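Local coordinates for protein probable intron-encoded endonuclease 1 (Wickerhamomyces canadensis, PDB 6X1J) that cleaves DNA at its recognition sequence as a LAGLIDADG homing endonuclease, so that a mitochondrial 21S rRNA gene intron can be inserted, at residues Ser162-Gln168 against Pro199-Asn205; Gly42-Asp47 against Tyr143-Asp148; Lys157-Leu163 against Lys226-Val231. All blocks are in the same frame, centred on the assembly; numbering follows the deposited sequence.

Contact 1. Residues Ser162-Gln168 against Pro199-Asn205; sequences SLVLHTQ and PIIYIPN. With nucleotides of chain C.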
# COMPACT_ATOMS: atom_id res chain seq x y z
N SER A 162 -11.30 13.73 -12.82
CA SER A 162 -11.42 13.58 -11.36
C SER A 162 -11.01 12.14 -10.96
O SER A 162 -11.29 11.17 -11.69
CB SER A 162 -12.81 13.94 -10.90
OG SER A 162 -13.04 15.33 -11.10
N LEU A 163 -10.29 12.03 -9.85
CA LEU A 163 -9.79 10.77 -9.26
C LEU A 163 -10.28 10.63 -7.82
O LEU A 163 -10.78 11.59 -7.26
CB LEU A 163 -8.27 10.78 -9.31
CG LEU A 163 -7.69 10.89 -10.72
CD1 LEU A 163 -6.18 11.16 -10.65
CD2 LEU A 163 -8.00 9.63 -11.52
N VAL A 164 -10.16 9.42 -7.29
CA VAL A 164 -10.63 9.04 -5.95
C VAL A 164 -9.50 8.29 -5.25
O VAL A 164 -8.76 7.52 -5.94
CB VAL A 164 -11.90 8.21 -6.07
CG1 VAL A 164 -12.45 7.86 -4.72
CG2 VAL A 164 -12.97 8.94 -6.86
N LEU A 165 -9.33 8.51 -3.95
CA LEU A 165 -8.69 7.53 -3.04
C LEU A 165 -9.78 6.93 -2.17
O LEU A 165 -10.54 7.69 -1.49
CB LEU A 165 -7.60 8.23 -2.22
CG LEU A 165 -6.41 8.72 -3.04
CD1 LEU A 165 -5.62 9.79 -2.30
CD2 LEU A 165 -5.48 7.55 -3.37
N HIS A 166 -9.88 5.60 -2.19
CA HIS A 166 -10.93 4.85 -1.47
C HIS A 166 -10.50 4.62 -0.02
O HIS A 166 -9.95 3.54 0.30
CB HIS A 166 -11.31 3.61 -2.28
CG HIS A 166 -12.02 3.97 -3.55
ND1 HIS A 166 -13.35 4.31 -3.55
CD2 HIS A 166 -11.60 4.10 -4.82
CE1 HIS A 166 -13.74 4.61 -4.78
NE2 HIS A 166 -12.67 4.50 -5.58
N THR A 167 -10.83 5.59 0.84
CA THR A 167 -10.48 5.64 2.29
C THR A 167 -11.63 5.15 3.17
O THR A 167 -11.67 5.53 4.37
CB THR A 167 -10.07 7.06 2.67
OG1 THR A 167 -11.09 7.99 2.24
CG2 THR A 167 -8.73 7.43 2.09
N GLN A 168 -12.53 4.31 2.64
CA GLN A 168 -13.77 3.93 3.35
C GLN A 168 -13.45 3.41 4.75
O GLN A 168 -14.22 3.72 5.67
CB GLN A 168 -14.62 2.91 2.56
CG GLN A 168 -15.39 3.54 1.40
CD GLN A 168 -14.56 3.61 0.15
OE1 GLN A 168 -13.34 3.71 0.24
NE2 GLN A 168 -15.22 3.47 -1.01
N PRO A 199 -16.23 7.61 4.22
CA PRO A 199 -15.53 8.72 3.58
C PRO A 199 -14.54 8.33 2.47
O PRO A 199 -13.83 7.37 2.69
CB PRO A 199 -14.75 9.37 4.74
CG PRO A 199 -14.62 8.29 5.78
CD PRO A 199 -15.83 7.39 5.62
N ILE A 200 -14.45 9.16 1.41
CA ILE A 200 -13.44 9.01 0.32
C ILE A 200 -12.88 10.39 -0.02
O ILE A 200 -13.48 11.39 0.40
CB ILE A 200 -14.06 8.38 -0.94
CG1 ILE A 200 -15.17 9.24 -1.54
CG2 ILE A 200 -14.55 6.98 -0.62
CD1 ILE A 200 -15.75 8.68 -2.82
N ILE A 201 -11.78 10.42 -0.74
CA ILE A 201 -11.06 11.66 -1.14
C ILE A 201 -11.27 11.83 -2.63
O ILE A 201 -10.80 10.96 -3.38
CB ILE A 201 -9.57 11.57 -0.77
CG1 ILE A 201 -9.40 11.28 0.73
CG2 ILE A 201 -8.82 12.83 -1.18
CD1 ILE A 201 -7.95 11.29 1.22
N TYR A 202 -11.98 12.89 -3.03
CA TYR A 202 -12.24 13.27 -4.44
C TYR A 202 -11.12 14.22 -4.82
O TYR A 202 -10.88 15.21 -4.07
CB TYR A 202 -13.65 13.89 -4.53
CG TYR A 202 -13.98 14.67 -5.77
CD1 TYR A 202 -14.53 14.05 -6.89
CD2 TYR A 202 -13.81 16.05 -5.83
CE1 TYR A 202 -14.86 14.77 -8.03
CE2 TYR A 202 -14.12 16.79 -6.97
CZ TYR A 202 -14.65 16.15 -8.07
OH TYR A 202 -14.95 16.85 -9.21
N ILE A 203 -10.41 13.94 -5.91
CA ILE A 203 -9.39 14.85 -6.49
C ILE A 203 -9.97 15.45 -7.76
O ILE A 203 -10.07 14.75 -8.75
CB ILE A 203 -8.09 14.10 -6.81
CG1 ILE A 203 -7.56 13.37 -5.57
CG2 ILE A 203 -7.06 15.06 -7.44
CD1 ILE A 203 -6.44 12.35 -5.87
N PRO A 204 -10.31 16.77 -7.76
CA PRO A 204 -11.11 17.35 -8.84
C PRO A 204 -10.28 17.35 -10.12
O PRO A 204 -9.07 17.24 -10.02
CB PRO A 204 -11.35 18.78 -8.36
CG PRO A 204 -10.04 19.08 -7.60
CD PRO A 204 -9.83 17.80 -6.81
N ASN A 205 -10.97 17.49 -11.25
CA ASN A 205 -10.40 17.51 -12.61
C ASN A 205 -9.28 18.55 -12.71
O ASN A 205 -8.30 18.31 -13.45
CB ASN A 205 -11.47 17.80 -13.68
CG ASN A 205 -10.85 17.91 -15.06
OD1 ASN A 205 -10.49 16.88 -15.63
ND2 ASN A 205 -10.62 19.13 -15.54
P DC C 17 -9.64 -0.52 -2.56
OP1 DC C 17 -8.79 -1.65 -2.12
OP2 DC C 17 -9.56 0.76 -1.79
O5' DC C 17 -9.35 -0.29 -4.11
C5' DC C 17 -9.96 0.72 -4.97
C4' DC C 17 -10.70 0.03 -6.10
O4' DC C 17 -12.02 -0.41 -5.68
C3' DC C 17 -10.91 0.80 -7.41
O3' DC C 17 -10.49 -0.08 -8.49
C2' DC C 17 -12.39 1.12 -7.39
C1' DC C 17 -13.00 -0.03 -6.63
N1 DC C 17 -14.26 0.28 -5.90
C2 DC C 17 -15.35 -0.62 -5.94
O2 DC C 17 -15.26 -1.66 -6.61
N3 DC C 17 -16.47 -0.33 -5.24
C4 DC C 17 -16.52 0.78 -4.49
N4 DC C 17 -17.66 1.04 -3.84
C5 DC C 17 -15.43 1.69 -4.42
C6 DC C 17 -14.33 1.39 -5.11
P DT C 16 -12.63 -0.53 2.91
OP1 DT C 16 -12.82 -1.95 2.68
OP2 DT C 16 -11.39 -0.11 3.60
O5' DT C 16 -12.49 0.38 1.62
C5' DT C 16 -13.19 0.14 0.41
C4' DT C 16 -12.44 -0.84 -0.48
O4' DT C 16 -13.36 -1.91 -0.78
C3' DT C 16 -12.09 -0.26 -1.83
O3' DT C 16 -11.11 -1.04 -2.49
C2' DT C 16 -13.38 -0.42 -2.59
C1' DT C 16 -13.87 -1.76 -2.11
N1 DT C 16 -15.31 -1.94 -2.01
C2 DT C 16 -15.83 -3.09 -2.55
O2 DT C 16 -15.18 -3.85 -3.24
N3 DT C 16 -17.16 -3.29 -2.27
C4 DT C 16 -17.99 -2.49 -1.52
O4 DT C 16 -19.16 -2.81 -1.35
C5 DT C 16 -17.35 -1.33 -0.93
C7 DT C 16 -18.17 -0.42 -0.07
C6 DT C 16 -16.06 -1.13 -1.17
P DA C 15 -18.20 -3.41 5.82
OP1 DA C 15 -17.81 -3.79 7.18
OP2 DA C 15 -19.56 -2.91 5.52
O5' DA C 15 -17.12 -2.32 5.39
C5' DA C 15 -15.73 -2.59 5.67
C4' DA C 15 -14.83 -2.11 4.55
O4' DA C 15 -15.04 -2.95 3.39
C3' DA C 15 -15.08 -0.69 4.08
O3' DA C 15 -13.90 0.07 3.72
C2' DA C 15 -16.05 -0.87 2.92
C1' DA C 15 -15.65 -2.20 2.32
N9 DA C 15 -16.73 -3.04 1.84
C8 DA C 15 -18.04 -3.14 2.24
N7 DA C 15 -18.68 -4.15 1.71
C5 DA C 15 -17.70 -4.80 0.96
C6 DA C 15 -17.73 -5.98 0.20
N6 DA C 15 -18.81 -6.73 0.02
N1 DA C 15 -16.57 -6.37 -0.40
C2 DA C 15 -15.48 -5.62 -0.22
N3 DA C 15 -15.33 -4.49 0.47
C4 DA C 15 -16.49 -4.14 1.04
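Leu163 with Ile203 and Leu165 with Ile201 form antiparallel hydrogen-bonded pairs; Val164 and Tyr202 between them are a non-hydrogen-bonded pair. The shortest rung runs from Ile203 N to Leu163 O, 2.7 Å. Branched aliphatic residues suit this place: Leu163, Leu165, Ile201 and Ile203 share one face, with CB of Leu165 4.1 Å from CB of Ile201, while Val164 and Tyr202 occupy the other.

Past His166, centre of an inverse gamma turn, Thr167 OG1 donates to Pro199 O (2.8 Å), coming from above the carbonyl plane; chi1 of 52° sets the hydroxyl between the backbone N and carbonyl carbon, close to that oxygen.

Gln168 can be followed outward. CB lies 3.2 Å from O3' of DA15 of chain C, against the DNA backbone. CG and then CD pass alongside Ile200, CD 3.5 Å from its CG2. OE1 sits between that methyl and C5' of DT16 of chain C. At the tip, NE2 donates a hydrogen bond to His166 ND1 (3.3 Å), nearly in the ring plane, and also bonds Asn195 OD1. This helps to hold the imidazole's rotation, with C6 of DC17 of chain C over one face, 3.3 Å from CE1, and Val164 CG1 over the opposite face.

The two strands are the central pair of a four-stranded antiparallel sheet: helices 138-148 and 172-186 cover the Leu165 and Ile201 face, and strand 191-195 flanks Ile200.

Contact 2. Residues Gly42-Asp47 against Tyr143-Asp148; sequences GNILGD and YWFMDD. With K (potassium ion), chain E; K (potassium ion), chain D; nucleotides of chain C; nucleotides of chain B.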
# COMPACT_ATOMS: atom_id res chain seq x y z
N GLY A 42 2.64 4.26 1.73
CA GLY A 42 1.57 4.18 0.72
C GLY A 42 0.79 2.88 0.84
O GLY A 42 -0.46 2.93 0.80
N ASN A 43 1.49 1.74 0.96
CA ASN A 43 0.85 0.41 0.88
C ASN A 43 -0.06 0.21 2.10
O ASN A 43 -1.04 -0.54 1.98
CB ASN A 43 1.90 -0.68 0.71
CG ASN A 43 2.43 -0.78 -0.71
OD1 ASN A 43 3.64 -0.87 -0.89
ND2 ASN A 43 1.54 -0.76 -1.71
N ILE A 44 0.29 0.79 3.25
CA ILE A 44 -0.46 0.60 4.54
C ILE A 44 -1.78 1.37 4.43
O ILE A 44 -2.84 0.83 4.81
CB ILE A 44 0.38 1.05 5.75
CG1 ILE A 44 1.63 0.19 5.87
CG2 ILE A 44 -0.47 1.04 7.01
CD1 ILE A 44 2.67 0.71 6.86
N LEU A 45 -1.71 2.55 3.86
CA LEU A 45 -2.92 3.36 3.52
C LEU A 45 -3.75 2.55 2.52
O LEU A 45 -4.97 2.50 2.69
CB LEU A 45 -2.44 4.70 2.94
CG LEU A 45 -1.87 5.67 4.00
CD1 LEU A 45 -1.12 6.81 3.34
CD2 LEU A 45 -3.01 6.20 4.92
N GLY A 46 -3.07 1.80 1.64
CA GLY A 46 -3.68 0.93 0.62
C GLY A 46 -3.97 -0.50 1.06
O GLY A 46 -4.77 -0.69 1.99
N ASP A 47 -3.37 -1.47 0.36
CA ASP A 47 -3.81 -2.89 0.31
C ASP A 47 -3.04 -3.81 1.28
O ASP A 47 -3.43 -5.00 1.42
CB ASP A 47 -3.65 -3.37 -1.13
CG ASP A 47 -4.69 -2.76 -2.07
OD1 ASP A 47 -5.80 -2.43 -1.61
OD2 ASP A 47 -4.35 -2.55 -3.23
N TYR A 143 1.95 4.75 -4.48
CA TYR A 143 1.61 3.40 -3.96
C TYR A 143 0.20 3.41 -3.39
O TYR A 143 -0.55 2.47 -3.65
CB TYR A 143 2.76 2.89 -3.07
CG TYR A 143 3.95 2.44 -3.88
CD1 TYR A 143 3.99 1.17 -4.48
CD2 TYR A 143 5.00 3.30 -4.18
CE1 TYR A 143 5.05 0.76 -5.29
CE2 TYR A 143 6.06 2.91 -5.00
CZ TYR A 143 6.08 1.65 -5.56
OH TYR A 143 7.15 1.29 -6.34
N TRP A 144 -0.17 4.44 -2.61
CA TRP A 144 -1.54 4.59 -2.07
C TRP A 144 -2.50 4.57 -3.25
O TRP A 144 -3.50 3.85 -3.21
CB TRP A 144 -1.63 5.91 -1.35
CG TRP A 144 -2.91 6.14 -0.63
CD1 TRP A 144 -3.89 5.25 -0.30
CD2 TRP A 144 -3.24 7.37 0.02
NE1 TRP A 144 -4.83 5.87 0.47
CE2 TRP A 144 -4.46 7.17 0.67
CE3 TRP A 144 -2.62 8.63 0.08
CZ2 TRP A 144 -5.08 8.19 1.40
CZ3 TRP A 144 -3.24 9.65 0.76
CH2 TRP A 144 -4.45 9.42 1.42
N PHE A 145 -2.17 5.30 -4.29
CA PHE A 145 -3.04 5.39 -5.49
C PHE A 145 -3.11 4.05 -6.25
O PHE A 145 -4.21 3.62 -6.66
CB PHE A 145 -2.62 6.58 -6.37
CG PHE A 145 -3.61 6.81 -7.50
CD1 PHE A 145 -4.82 7.43 -7.27
CD2 PHE A 145 -3.37 6.28 -8.76
CE1 PHE A 145 -5.78 7.53 -8.27
CE2 PHE A 145 -4.32 6.39 -9.76
CZ PHE A 145 -5.52 7.01 -9.52
N MET A 146 -2.00 3.32 -6.45
CA MET A 146 -2.07 2.03 -7.20
C MET A 146 -2.92 1.06 -6.38
O MET A 146 -3.72 0.29 -6.95
CB MET A 146 -0.68 1.47 -7.49
CG MET A 146 0.14 2.39 -8.41
SD MET A 146 1.73 1.72 -9.01
CE MET A 146 2.88 2.21 -7.72
N ASP A 147 -2.84 1.15 -5.07
CA ASP A 147 -3.60 0.27 -4.14
C ASP A 147 -5.08 0.66 -4.19
O ASP A 147 -5.90 -0.15 -4.72
CB ASP A 147 -2.99 0.32 -2.75
CG ASP A 147 -1.68 -0.44 -2.61
OD1 ASP A 147 -1.19 -0.97 -3.64
OD2 ASP A 147 -1.17 -0.53 -1.47
N ASP A 148 -5.40 1.88 -3.74
CA ASP A 148 -6.78 2.30 -3.35
C ASP A 148 -7.34 3.38 -4.28
O ASP A 148 -8.44 3.91 -4.01
CB ASP A 148 -6.74 2.72 -1.87
CG ASP A 148 -7.01 1.53 -0.97
OD1 ASP A 148 -6.72 0.41 -1.40
OD2 ASP A 148 -7.53 1.73 0.14
K K E . -7.22 0.24 2.48
K K D . -7.12 -2.08 -4.22
P DC C 17 -9.64 -0.52 -2.56
OP1 DC C 17 -8.79 -1.65 -2.12
OP2 DC C 17 -9.56 0.76 -1.79
O5' DC C 17 -9.35 -0.29 -4.11
C5' DC C 17 -9.96 0.72 -4.97
C4' DC C 17 -10.70 0.03 -6.10
O4' DC C 17 -12.02 -0.41 -5.68
C3' DC C 17 -10.91 0.80 -7.41
O3' DC C 17 -10.49 -0.08 -8.49
C2' DC C 17 -12.39 1.12 -7.39
C1' DC C 17 -13.00 -0.03 -6.63
N1 DC C 17 -14.26 0.28 -5.90
C2 DC C 17 -15.35 -0.62 -5.94
O2 DC C 17 -15.26 -1.66 -6.61
N3 DC C 17 -16.47 -0.33 -5.24
C4 DC C 17 -16.52 0.78 -4.49
N4 DC C 17 -17.66 1.04 -3.84
C5 DC C 17 -15.43 1.69 -4.42
C6 DC C 17 -14.33 1.39 -5.11
P DC B 15 -8.48 -3.06 0.86
OP1 DC B 15 -9.91 -2.82 1.17
OP2 DC B 15 -7.52 -1.94 0.52
O5' DC B 15 -8.07 -3.79 2.18
C5' DC B 15 -6.76 -4.01 2.68
C4' DC B 15 -7.13 -4.66 3.99
O4' DC B 15 -7.84 -5.90 3.76
C3' DC B 15 -6.10 -4.90 5.10
O3' DC B 15 -6.69 -4.05 6.10
C2' DC B 15 -6.04 -6.42 5.17
C1' DC B 15 -7.44 -6.85 4.72
N1 DC B 15 -7.52 -8.19 4.09
C2 DC B 15 -8.48 -9.10 4.54
O2 DC B 15 -9.25 -8.77 5.46
N3 DC B 15 -8.53 -10.33 3.99
C4 DC B 15 -7.70 -10.64 2.98
N4 DC B 15 -7.78 -11.86 2.46
C5 DC B 15 -6.73 -9.72 2.49
C6 DC B 15 -6.66 -8.53 3.08
O HOH W 1 -6.93 4.12 1.64
O HOH W 2 -8.58 -2.76 -6.28
O HOH W 3 -10.12 -3.41 -3.87
O HOH W 4 -6.94 -1.25 4.92
O HOH W 5 -9.89 0.25 1.22
O HOH W 6 -9.25 2.55 3.31
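Asn43 and Asp147 both turn CG anti to the carbonyl carbon (chi1 -78° and -75°), which brings amide and carboxylate together where the two LAGLIDADG helices pair. Asn43 ND2 donates almost straight to Asp147 OD2 (2.7 Å), on the syn side but tilted out of the carboxylate plane. Asp47 N reaches the same oxygen (3.0 Å) from above the opposite face, so two donors grip OD2, while Tyr70 OH bonds OD1.

Glycine suits both close approaches, having no side chain: Gly42 CA packs 4.2 Å from Tyr143 CB between the helices, and Gly46 CA, just past helix 34-45, lies 3.5 Å from Asp147 CB. Leu45 CB makes a CH-pi contact over the five-membered ring of Trp144.

Asp147 and Asp148 close helix 138-148, and Asp47 lies just past helix 34-45, all beside the DNA backbone, consistent with a LAGLIDADG active site. One potassium is bound by both carboxylate oxygens of Asp47, by Asp147 O and by DC17 of chain C. The other is held by Gly46 O (2.7 Å), by Asp148 OD2 (2.8 Å) and by OP2 of DC15 of chain B. Trp65 NE1 also bonds Asp47 OD2. At the indole edge, Trp144 NE1 donates in the ring plane to a water, 3.0 Å away.

Contact 3. Residues Lys157-Leu163 against Lys226-Val231; sequences KTKNKSL and KLLFNV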
# COMPACT_ATOMS: atom_id res chain seq x y z
N LYS A 157 -14.60 7.57 -22.67
CA LYS A 157 -14.46 8.79 -23.53
C LYS A 157 -14.63 10.08 -22.70
O LYS A 157 -14.56 11.16 -23.31
CB LYS A 157 -15.42 8.77 -24.73
CG LYS A 157 -16.00 7.40 -25.07
CD LYS A 157 -16.40 7.23 -26.51
CE LYS A 157 -17.38 6.09 -26.69
NZ LYS A 157 -17.66 5.84 -28.12
N THR A 158 -14.80 10.01 -21.38
CA THR A 158 -15.08 11.19 -20.53
C THR A 158 -13.97 12.23 -20.70
O THR A 158 -12.82 11.89 -21.11
CB THR A 158 -15.23 10.85 -19.06
OG1 THR A 158 -15.78 12.00 -18.41
CG2 THR A 158 -13.90 10.43 -18.44
N LYS A 159 -14.29 13.47 -20.35
CA LYS A 159 -13.28 14.55 -20.27
C LYS A 159 -13.04 14.86 -18.79
O LYS A 159 -12.23 15.73 -18.49
CB LYS A 159 -13.78 15.72 -21.13
CG LYS A 159 -13.96 15.38 -22.61
CD LYS A 159 -12.74 15.71 -23.46
CE LYS A 159 -12.74 15.04 -24.83
NZ LYS A 159 -11.73 15.65 -25.74
N ASN A 160 -13.83 14.25 -17.90
CA ASN A 160 -13.74 14.50 -16.44
C ASN A 160 -12.67 13.57 -15.87
O ASN A 160 -12.98 12.38 -15.69
CB ASN A 160 -15.04 14.22 -15.71
CG ASN A 160 -15.03 14.62 -14.24
OD1 ASN A 160 -14.04 15.17 -13.72
ND2 ASN A 160 -16.17 14.36 -13.59
N LYS A 161 -11.49 14.12 -15.56
CA LYS A 161 -10.31 13.36 -15.04
C LYS A 161 -10.19 13.46 -13.51
O LYS A 161 -9.04 13.26 -12.97
CB LYS A 161 -9.05 13.91 -15.70
CG LYS A 161 -9.04 13.82 -17.21
CD LYS A 161 -7.83 14.47 -17.85
CE LYS A 161 -7.89 14.42 -19.36
NZ LYS A 161 -6.56 14.27 -19.98
N SER A 162 -11.30 13.73 -12.82
CA SER A 162 -11.42 13.58 -11.36
C SER A 162 -11.01 12.14 -10.96
O SER A 162 -11.29 11.17 -11.69
CB SER A 162 -12.81 13.94 -10.90
OG SER A 162 -13.04 15.33 -11.10
N LEU A 163 -10.29 12.03 -9.85
CA LEU A 163 -9.79 10.77 -9.26
C LEU A 163 -10.28 10.63 -7.82
O LEU A 163 -10.78 11.59 -7.26
CB LEU A 163 -8.27 10.78 -9.31
CG LEU A 163 -7.69 10.89 -10.72
CD1 LEU A 163 -6.18 11.16 -10.65
CD2 LEU A 163 -8.00 9.63 -11.52
N LYS A 226 -5.08 3.23 -14.18
CA LYS A 226 -5.92 3.79 -13.08
C LYS A 226 -5.94 5.31 -13.24
O LYS A 226 -6.86 5.92 -12.72
CB LYS A 226 -5.39 3.41 -11.70
CG LYS A 226 -5.53 1.94 -11.33
CD LYS A 226 -5.30 1.67 -9.87
CE LYS A 226 -6.61 1.55 -9.13
NZ LYS A 226 -6.43 1.08 -7.74
N LEU A 227 -4.99 5.85 -13.99
CA LEU A 227 -4.62 7.28 -14.10
C LEU A 227 -4.91 7.82 -15.52
O LEU A 227 -5.04 9.05 -15.69
CB LEU A 227 -3.12 7.36 -13.79
CG LEU A 227 -2.53 8.74 -13.52
CD1 LEU A 227 -3.03 9.25 -12.19
CD2 LEU A 227 -1.00 8.72 -13.52
N LEU A 228 -4.92 6.94 -16.52
CA LEU A 228 -4.90 7.32 -17.95
C LEU A 228 -6.33 7.64 -18.45
O LEU A 228 -7.22 6.85 -18.26
CB LEU A 228 -4.32 6.14 -18.74
CG LEU A 228 -3.14 6.47 -19.66
CD1 LEU A 228 -2.66 5.21 -20.39
CD2 LEU A 228 -3.49 7.56 -20.66
N PHE A 229 -6.52 8.78 -19.08
CA PHE A 229 -7.74 9.11 -19.88
C PHE A 229 -7.31 9.44 -21.31
O PHE A 229 -6.10 9.65 -21.54
CB PHE A 229 -8.48 10.30 -19.27
CG PHE A 229 -8.95 10.08 -17.85
CD1 PHE A 229 -8.10 10.35 -16.78
CD2 PHE A 229 -10.23 9.61 -17.59
CE1 PHE A 229 -8.57 10.19 -15.48
CE2 PHE A 229 -10.69 9.46 -16.30
CZ PHE A 229 -9.85 9.73 -15.24
N ASN A 230 -8.28 9.53 -22.22
CA ASN A 230 -8.06 10.08 -23.59
C ASN A 230 -7.44 11.48 -23.47
O ASN A 230 -7.89 12.27 -22.61
CB ASN A 230 -9.36 10.09 -24.40
CG ASN A 230 -9.93 8.69 -24.53
OD1 ASN A 230 -9.20 7.77 -24.90
ND2 ASN A 230 -11.19 8.52 -24.17
N VAL A 231 -6.44 11.79 -24.29
CA VAL A 231 -5.85 13.15 -24.33
C VAL A 231 -6.93 14.12 -24.83
O VAL A 231 -7.39 14.01 -25.97
CB VAL A 231 -4.57 13.22 -25.18
CG1 VAL A 231 -4.09 14.65 -25.34
CG2 VAL A 231 -3.47 12.34 -24.61
OXT VAL A 231 -7.36 15.01 -24.10
O HOH W 7 -10.39 13.13 -21.96
O HOH W 8 -11.45 9.52 -21.63
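Phe229 and Lys161 lie alongside each other, pointing opposite ways, where the C-terminal tail crosses a loop shaped by an ST turn and an Asx turn, the connection between strands 149-151 and 163-165. The lysine's backbone and aliphatic stem lie over one ring face: CA makes a CH-pi contact 3.9 Å from the centroid, and CG comes within 3.6 Å of Phe229 CD1. A long flexible lysine suits this, since it can cover the ring with methylenes and still carry its amine on toward Asn230 O. The methyl CG2 of Thr158 touches Phe229 CD2 (3.9 Å), and Leu163 CD2 meets the ring edge at CE1 (4.0 Å). On its other branch Leu163 packs CD1 against CD1 of Leu227.

Around this apolar centre, two waters join the backbones. One donates to both Thr158 O and Asn230 O; the second donates to Thr158 O and accepts from Asn230 N. Lys151 adds a cation-pi contact to Phe229, and Tyr208 of helix 208-215 packs on Lys161 and Leu163.

In the ST turn, Thr158 OG1 accepts from Asn160 N (3.0 Å); it also bonds Asp153. In the Asx turn, Asn160 OD1 accepts from Ser162 N, above the carbonyl plane, and takes a second bond from Ser162 OG at 2.8 Å.

In the fold
Contact 2 lies near the centre of the chain and joins helix 34-45 to helix 138-148. It closes at Asp148 before the other two open; contact 1 is then nested inside the loop closed by contact 3, with Ser162 and Leu163 common to both. Centres of contacts 1 and 2 are about 13 Å apart, those of 1 and 3 about 14 Å, and those of 2 and 3 about 20 Å. Probable hydrogen bonds tie them: His166 N to Asp148 O, Lys161 N to Asn205 OD1, and Lys226 NZ to Met146 O. The DNA-binding sheet and the C-terminal tail are thus both joined to the helix that carries metal-binding Asp147 and Asp148.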